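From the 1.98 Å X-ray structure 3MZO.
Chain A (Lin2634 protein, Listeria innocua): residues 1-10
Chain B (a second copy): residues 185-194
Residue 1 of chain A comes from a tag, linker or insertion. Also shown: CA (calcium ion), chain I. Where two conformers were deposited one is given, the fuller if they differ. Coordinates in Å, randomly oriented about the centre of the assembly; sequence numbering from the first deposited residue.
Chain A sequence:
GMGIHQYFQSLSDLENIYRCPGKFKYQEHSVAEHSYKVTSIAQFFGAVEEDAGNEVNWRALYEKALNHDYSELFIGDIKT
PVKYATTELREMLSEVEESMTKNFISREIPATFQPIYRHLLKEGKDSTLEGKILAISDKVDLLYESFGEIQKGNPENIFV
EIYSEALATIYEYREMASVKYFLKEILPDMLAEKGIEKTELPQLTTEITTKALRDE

Chain A (1-10) GMGIHQYFQS
Chain B, residues 185-194: EILPDMLAEK

Chain A begins as an extended segment, with Gly A1 contributed by the expression tag. Met A2 (phi/psi -51/120) and Gly A3 (173/156) lead into a helix that starts at Ile A4 and runs past Ser A10. Gly A3 is the N-cap. Its O accepts weak bonds from Gln A6 N (3.1 Å) and Tyr A7 N (3.5 Å). Regular i to i+4 bonds follow, such as Phe A8 N to Ile A4 O at 2.8 Å. Ser A10 (chi1 p) turns its OG back to Tyr A7 O, 2.6 Å away.

The chain B stretch continues a helix begun earlier. The helix is kinked at Pro B188, whose N has no hydrogen to give to the turn before. Met B190 N bonds to Ile B186 O at 3.1 Å, and Leu B191 N to Leu B187 O at 3.0 Å. Glu B193 (-59/147) and Lys B194 (-58/138) are extended.

The two helix axes approach to 9.0 Å, with 71° between their N-to-C directions and a signed crossing angle of -71°. The register is set by His A5 and Ile B186, whose CA atoms lie 5.2 Å apart. The two stretches together bury 370 Å².

His A5 is the centre of the contact and loses the most area. Its CA-to-CB bond points toward chain B, with chi1 t (162°) and chi2 69°. This places NE2 2.7 Å from Glu B193 OE2, a hydrogen bond with His A5 as donor and an N-H...acceptor angle of 162°. The carboxylate oxygen lies at the ring edge, near its plane, as a bond from a ring nitrogen requires. Glu B193 reaches it with chi1 and chi2 both m. His A5 ND1 is bonded elsewhere in the structure.

Packing supports the same ring. Met B190 CA and Asp B189 C lie over one face. ND1 of His A5 is 3.3 Å from CG of Met B190, a selenomethionine (chi1 m, chi2 t, chi3 p). CB of His A5 is 3.6 Å from CB of Asp B189.

Ile B186 makes the apolar contacts. Its CA-to-CB bond points sideways, but chi1 m and chi2 t bring the end of the side chain nearer chain A. CD1 of Ile B186 is 3.8 Å from CE2 of Phe A8 (chi1 m, chi2 -8°) and 4.0 Å from CG2 of Ile A4 (both chi m). All three side chains are buried, so these contacts keep hydrocarbon from water.

Water links the start of chain A to Asp B189 (chi1 m, chi2 -5°). Water 3 accepts from His A5 N at 2.9 Å and donates to Asp B189 OD2 at 2.6 Å. Water 1 donates to Gly A1 O at 3.3 Å and to Asp B189 OD2 at 3.0 Å. Gly A3 also faces this carboxylate; a CB there would sit 2.6 Å from Asp B189 OD2, a clash.

The calcium ion is bound by Glu B185 OE1 at 2.8 Å and by waters 4, 5, 6 and 7 at 2.4 to 2.6 Å.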

# COMPACT_ATOMS: atom_id res chain seq x y z
N GLY A 1 -13.24 -26.81 -6.33
CA GLY A 1 -13.51 -27.24 -7.74
C GLY A 1 -14.58 -26.39 -8.40
O GLY A 1 -14.83 -25.25 -7.98
N MSE A 2 -15.22 -26.95 -9.43
CA MSE A 2 -16.31 -26.30 -10.18
C MSE A 2 -17.44 -25.75 -9.29
O MSE A 2 -18.08 -26.48 -8.56
CB MSE A 2 -16.89 -27.32 -11.17
CG MSE A 2 -17.90 -26.78 -12.21
SE MSE A 2 -18.17 -28.00 -13.80
CE MSE A 2 -16.30 -28.39 -14.22
N GLY A 3 -17.68 -24.44 -9.35
CA GLY A 3 -18.82 -23.86 -8.65
C GLY A 3 -18.81 -22.34 -8.68
O GLY A 3 -17.76 -21.72 -8.84
N ILE A 4 -20.00 -21.75 -8.53
CA ILE A 4 -20.15 -20.32 -8.48
C ILE A 4 -19.41 -19.71 -7.28
O ILE A 4 -18.93 -18.58 -7.36
CB ILE A 4 -21.64 -19.90 -8.49
CG1 ILE A 4 -22.34 -20.42 -9.76
CG2 ILE A 4 -21.80 -18.36 -8.47
CD1 ILE A 4 -21.81 -19.80 -11.05
N HIS A 5 -19.26 -20.48 -6.21
CA HIS A 5 -18.47 -20.03 -5.06
C HIS A 5 -17.06 -19.62 -5.53
O HIS A 5 -16.56 -18.57 -5.15
CB HIS A 5 -18.45 -21.12 -3.96
CG HIS A 5 -17.35 -20.94 -2.98
ND1 HIS A 5 -17.32 -19.90 -2.08
CD2 HIS A 5 -16.20 -21.65 -2.78
CE1 HIS A 5 -16.21 -19.97 -1.36
NE2 HIS A 5 -15.52 -21.02 -1.77
N GLN A 6 -16.45 -20.43 -6.38
CA GLN A 6 -15.11 -20.14 -6.89
C GLN A 6 -15.11 -18.85 -7.69
O GLN A 6 -14.15 -18.08 -7.65
CB GLN A 6 -14.63 -21.28 -7.83
CG GLN A 6 -14.13 -22.49 -7.12
CD GLN A 6 -12.74 -22.29 -6.52
OE1 GLN A 6 -12.57 -22.32 -5.30
NE2 GLN A 6 -11.75 -22.05 -7.39
N TYR A 7 -16.16 -18.67 -8.48
CA TYR A 7 -16.29 -17.45 -9.28
C TYR A 7 -16.42 -16.22 -8.37
O TYR A 7 -15.74 -15.21 -8.59
CB TYR A 7 -17.48 -17.57 -10.20
CG TYR A 7 -17.87 -16.26 -10.82
CD1 TYR A 7 -17.08 -15.66 -11.79
CD2 TYR A 7 -19.03 -15.63 -10.45
CE1 TYR A 7 -17.43 -14.45 -12.36
CE2 TYR A 7 -19.37 -14.39 -10.97
CZ TYR A 7 -18.57 -13.80 -11.94
OH TYR A 7 -18.95 -12.59 -12.49
N PHE A 8 -17.28 -16.31 -7.36
CA PHE A 8 -17.42 -15.23 -6.40
C PHE A 8 -16.08 -14.88 -5.70
O PHE A 8 -15.76 -13.69 -5.54
CB PHE A 8 -18.48 -15.52 -5.37
CG PHE A 8 -19.92 -15.39 -5.86
CD1 PHE A 8 -20.25 -14.88 -7.13
CD2 PHE A 8 -20.96 -15.74 -5.01
CE1 PHE A 8 -21.59 -14.73 -7.51
CE2 PHE A 8 -22.29 -15.58 -5.38
CZ PHE A 8 -22.59 -15.11 -6.65
N GLN A 9 -15.31 -15.89 -5.28
CA GLN A 9 -13.98 -15.64 -4.67
C GLN A 9 -13.06 -14.91 -5.62
O GLN A 9 -12.36 -13.97 -5.24
CB GLN A 9 -13.30 -16.93 -4.25
CG GLN A 9 -13.90 -17.59 -3.06
CD GLN A 9 -13.11 -18.81 -2.64
OE1 GLN A 9 -12.85 -19.74 -3.44
NE2 GLN A 9 -12.73 -18.81 -1.39
N SER A 10 -13.12 -15.30 -6.88
CA SER A 10 -12.29 -14.70 -7.93
C SER A 10 -12.45 -13.21 -8.13
O SER A 10 -11.51 -12.55 -8.53
CB SER A 10 -12.48 -15.42 -9.29
OG SER A 10 -13.60 -14.95 -10.03
N GLU B 185 -26.17 -24.58 -3.24
CA GLU B 185 -24.95 -24.83 -4.01
C GLU B 185 -23.71 -24.03 -3.59
O GLU B 185 -22.59 -24.54 -3.63
CB GLU B 185 -25.23 -24.54 -5.50
CG GLU B 185 -26.23 -25.50 -6.14
CD GLU B 185 -25.76 -26.95 -6.16
OE1 GLU B 185 -24.55 -27.21 -6.06
OE2 GLU B 185 -26.61 -27.82 -6.25
N ILE B 186 -23.91 -22.79 -3.16
CA ILE B 186 -22.79 -21.88 -2.93
C ILE B 186 -22.29 -22.01 -1.49
O ILE B 186 -21.12 -22.30 -1.28
CB ILE B 186 -23.20 -20.45 -3.26
CG1 ILE B 186 -23.61 -20.37 -4.74
CG2 ILE B 186 -22.01 -19.47 -3.02
CD1 ILE B 186 -24.08 -18.91 -5.24
N LEU B 187 -23.19 -21.86 -0.53
CA LEU B 187 -22.83 -21.89 0.88
C LEU B 187 -22.15 -23.20 1.26
O LEU B 187 -21.18 -23.17 2.02
CB LEU B 187 -24.04 -21.61 1.79
CG LEU B 187 -23.82 -21.55 3.33
CD1 LEU B 187 -22.90 -20.42 3.74
CD2 LEU B 187 -25.17 -21.37 4.01
N PRO B 188 -22.63 -24.34 0.72
CA PRO B 188 -21.92 -25.57 1.12
C PRO B 188 -20.47 -25.61 0.62
O PRO B 188 -19.62 -26.20 1.31
CB PRO B 188 -22.76 -26.70 0.48
CG PRO B 188 -24.14 -26.11 0.45
CD PRO B 188 -23.94 -24.63 0.11
N ASP B 189 -20.18 -24.99 -0.52
CA ASP B 189 -18.82 -24.93 -1.05
C ASP B 189 -17.95 -24.08 -0.12
O ASP B 189 -16.81 -24.44 0.15
CB ASP B 189 -18.75 -24.37 -2.46
CG ASP B 189 -19.18 -25.39 -3.52
OD1 ASP B 189 -19.43 -26.52 -3.13
OD2 ASP B 189 -19.34 -25.06 -4.71
N MSE B 190 -18.51 -22.97 0.35
CA MSE B 190 -17.85 -22.13 1.33
C MSE B 190 -17.46 -22.92 2.57
O MSE B 190 -16.31 -22.89 3.00
CB MSE B 190 -18.73 -20.95 1.77
CG MSE B 190 -19.20 -20.03 0.66
SE MSE B 190 -20.16 -18.48 1.38
CE MSE B 190 -18.86 -18.14 2.79
N LEU B 191 -18.42 -23.64 3.14
CA LEU B 191 -18.21 -24.34 4.39
C LEU B 191 -17.33 -25.57 4.24
O LEU B 191 -16.79 -26.04 5.23
CB LEU B 191 -19.56 -24.71 5.04
CG LEU B 191 -20.37 -23.50 5.52
CD1 LEU B 191 -21.72 -23.95 6.03
CD2 LEU B 191 -19.62 -22.71 6.59
N ALA B 192 -17.16 -26.06 3.02
CA ALA B 192 -16.32 -27.20 2.73
C ALA B 192 -14.88 -26.78 2.53
O ALA B 192 -14.04 -27.63 2.35
CB ALA B 192 -16.85 -27.97 1.43
N GLU B 193 -14.58 -25.49 2.52
CA GLU B 193 -13.19 -25.06 2.37
C GLU B 193 -12.33 -25.63 3.49
O GLU B 193 -12.81 -25.79 4.60
CB GLU B 193 -13.11 -23.55 2.39
CG GLU B 193 -13.73 -22.90 1.16
CD GLU B 193 -12.80 -22.81 -0.00
OE1 GLU B 193 -11.66 -23.27 0.11
OE2 GLU B 193 -13.20 -22.27 -1.04
N LYS B 194 -11.06 -25.94 3.22
CA LYS B 194 -10.19 -26.57 4.23
C LYS B 194 -10.08 -25.73 5.50
O LYS B 194 -9.94 -24.53 5.42
CB LYS B 194 -8.79 -26.81 3.68
CG LYS B 194 -8.70 -27.96 2.70
CD LYS B 194 -7.26 -28.29 2.33
CE LYS B 194 -7.19 -29.20 1.08
NZ LYS B 194 -5.78 -29.62 0.78
CA CA I . -23.02 -29.33 -5.00
O HOH W 1 -16.79 -23.91 -5.74
O HOH W 2 -19.87 -26.81 -6.56
O HOH W 3 -20.61 -22.92 -5.54
O HOH W 4 -22.05 -27.12 -4.05
O HOH W 5 -24.61 -30.05 -6.62
O HOH W 6 -24.10 -28.65 -2.76
O HOH W 7 -20.74 -29.49 -6.27